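Local coordinates for protein oxidoreductase, Gfo/Idh/MocA family (Vibrio cholerae, PDB 1XEA) that probably acts as an oxidoreductase of the Gfo/Idh/MocA family, binding a nicotinamide dinucleotide cofactor in its Rossmann-fold domain, at residues A[116-121]-A[276-281]. Numbering follows the deposited sequence.
Sequences PLYVGF and LQVAAA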
loop_
_atom_site.group_PDB
_atom_site.type_symbol
_atom_site.label_atom_id
_atom_site.label_comp_id
_atom_site.label_asym_id
_atom_site.label_seq_id
_atom_site.Cartn_x
_atom_site.Cartn_y
_atom_site.Cartn_z
ATOM N N PRO A 116 20.690 39.029 -10.144
ATOM C CA PRO A 116 19.920 37.794 -10.243
ATOM C C PRO A 116 18.666 37.896 -9.386
ATOM O O PRO A 116 18.712 38.372 -8.249
ATOM C CB PRO A 116 20.894 36.758 -9.717
ATOM C CG PRO A 116 21.532 37.500 -8.596
ATOM C CD PRO A 116 21.818 38.855 -9.213
ATOM N N LEU A 117 17.553 37.456 -9.959
ATOM C CA LEU A 117 16.263 37.450 -9.294
ATOM C C LEU A 117 15.791 35.999 -9.291
ATOM O O LEU A 117 15.384 35.459 -10.319
ATOM C CB LEU A 117 15.276 38.325 -10.060
ATOM C CG LEU A 117 13.829 38.324 -9.565
ATOM C CD1 LEU A 117 13.750 38.845 -8.131
ATOM C CD2 LEU A 117 12.997 39.193 -10.492
ATOM N N TYR A 118 15.855 35.378 -8.123
ATOM C CA TYR A 118 15.471 33.984 -7.953
ATOM C C TYR A 118 14.060 33.832 -7.391
ATOM O O TYR A 118 13.713 34.473 -6.398
ATOM C CB TYR A 118 16.455 33.327 -6.997
ATOM C CG TYR A 118 16.522 31.832 -7.084
ATOM C CD1 TYR A 118 17.412 31.212 -7.964
ATOM C CD2 TYR A 118 15.730 31.030 -6.261
ATOM C CE1 TYR A 118 17.521 29.835 -8.021
ATOM C CE2 TYR A 118 15.829 29.648 -6.308
ATOM C CZ TYR A 118 16.730 29.053 -7.191
ATOM O OH TYR A 118 16.847 27.684 -7.237
ATOM N N VAL A 119 13.255 32.974 -8.012
ATOM C CA VAL A 119 11.893 32.732 -7.539
ATOM C C VAL A 119 11.859 31.405 -6.769
ATOM O O VAL A 119 12.449 30.414 -7.199
ATOM C CB VAL A 119 10.885 32.668 -8.709
ATOM C CG1 VAL A 119 9.493 32.440 -8.165
ATOM C CG2 VAL A 119 10.929 33.962 -9.518
ATOM N N GLY A 120 11.156 31.395 -5.640
ATOM C CA GLY A 120 11.080 30.203 -4.817
ATOM C C GLY A 120 10.100 29.117 -5.209
ATOM O O GLY A 120 8.949 29.121 -4.777
ATOM N N PHE A 121 10.564 28.173 -6.016
ATOM C CA PHE A 121 9.742 27.056 -6.461
ATOM C C PHE A 121 10.375 25.774 -5.934
ATOM O O PHE A 121 11.086 25.079 -6.665
ATOM C CB PHE A 121 9.714 27.006 -7.981
ATOM C CG PHE A 121 8.837 28.045 -8.617
ATOM C CD1 PHE A 121 9.385 29.009 -9.465
ATOM C CD2 PHE A 121 7.451 27.994 -8.459
ATOM C CE1 PHE A 121 8.566 29.901 -10.153
ATOM C CE2 PHE A 121 6.616 28.879 -9.139
ATOM C CZ PHE A 121 7.176 29.833 -9.990
ATOM N N LEU A 276 21.736 30.193 -2.997
ATOM C CA LEU A 276 22.974 30.775 -2.506
ATOM C C LEU A 276 24.062 30.791 -3.574
ATOM O O LEU A 276 24.769 31.787 -3.708
ATOM C CB LEU A 276 23.456 30.023 -1.263
ATOM C CG LEU A 276 22.534 30.056 -0.035
ATOM C CD1 LEU A 276 23.139 29.175 1.028
ATOM C CD2 LEU A 276 22.336 31.484 0.477
ATOM N N GLN A 277 24.197 29.701 -4.328
ATOM C CA GLN A 277 25.204 29.639 -5.387
ATOM C C GLN A 277 24.931 30.783 -6.366
ATOM O O GLN A 277 25.835 31.546 -6.716
ATOM C CB GLN A 277 25.151 28.288 -6.123
ATOM C CG GLN A 277 25.304 27.058 -5.222
ATOM C CD GLN A 277 25.277 25.724 -5.988
ATOM O OE1 GLN A 277 24.287 25.377 -6.656
ATOM N NE2 GLN A 277 26.370 24.967 -5.883
ATOM N N VAL A 278 23.677 30.907 -6.792
ATOM C CA VAL A 278 23.278 31.965 -7.715
ATOM C C VAL A 278 23.651 33.321 -7.119
ATOM O O VAL A 278 24.311 34.119 -7.763
ATOM C CB VAL A 278 21.729 31.931 -7.990
ATOM C CG1 VAL A 278 21.266 33.212 -8.683
ATOM C CG2 VAL A 278 21.376 30.730 -8.858
ATOM N N ALA A 279 23.226 33.565 -5.884
ATOM C CA ALA A 279 23.503 34.823 -5.207
ATOM C C ALA A 279 24.990 35.129 -5.140
ATOM O O ALA A 279 25.415 36.251 -5.406
ATOM C CB ALA A 279 22.921 34.796 -3.805
ATOM N N ALA A 280 25.783 34.134 -4.765
ATOM C CA ALA A 280 27.227 34.320 -4.655
ATOM C C ALA A 280 27.906 34.424 -6.024
ATOM O O ALA A 280 29.085 34.758 -6.113
ATOM C CB ALA A 280 27.838 33.170 -3.852
ATOM N N ALA A 281 27.166 34.136 -7.088
ATOM C CA ALA A 281 27.717 34.204 -8.430
ATOM C C ALA A 281 27.135 35.387 -9.196
ATOM O O ALA A 281 27.526 35.658 -10.333
ATOM C CB ALA A 281 27.420 32.920 -9.168
#
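At the outer strand of the parallel Rossmann sheet, 117-120, helix 268-281 packs through V278, whose two methyl groups meet P116 and Y118. P116 stands just before the strand, and its CB lies 3.7 Å from CG1 of V278. The other branch, CG2, goes to the tyrosine: it sits 4.0 Å from CE1 and almost as near to CD1 of Y118, approaching that side of the ring obliquely. The two side chains cross at about a right angle. The rotation about CA-CB of V278 (chi1 167°) places CG1 opposite the backbone N, where it faces P116, and leaves CG2 beside the N, turned to the tyrosine. Y118 leaves the sheet toward the helix, and its chi1 of -159° sets CG beside its own carbonyl carbon, leaning the ring along the strand toward G120.

No hydrogen bond joins the two segments; the contact is apolar and buried. The polar end of the tyrosine is nevertheless tied to the same helix, because its OH is hydrogen-bonded to OD2 of D274, one turn before V278. Y118 therefore meets helix 268-281 twice, by CE1 and CD1 against the valine methyl CG2 and by its hydroxyl on the aspartate. L117 and V119 point to the other side of the sheet, where L106 and Y107 of helix 100-112 receive them, while backbone bonds to T90 and V92 hold the strand beside 90-93. Strand 117-120 is thus packed between helices on both faces, the layered alpha/beta/alpha arrangement characteristic of a Rossmann fold, here with a helix from late in the chain on one side.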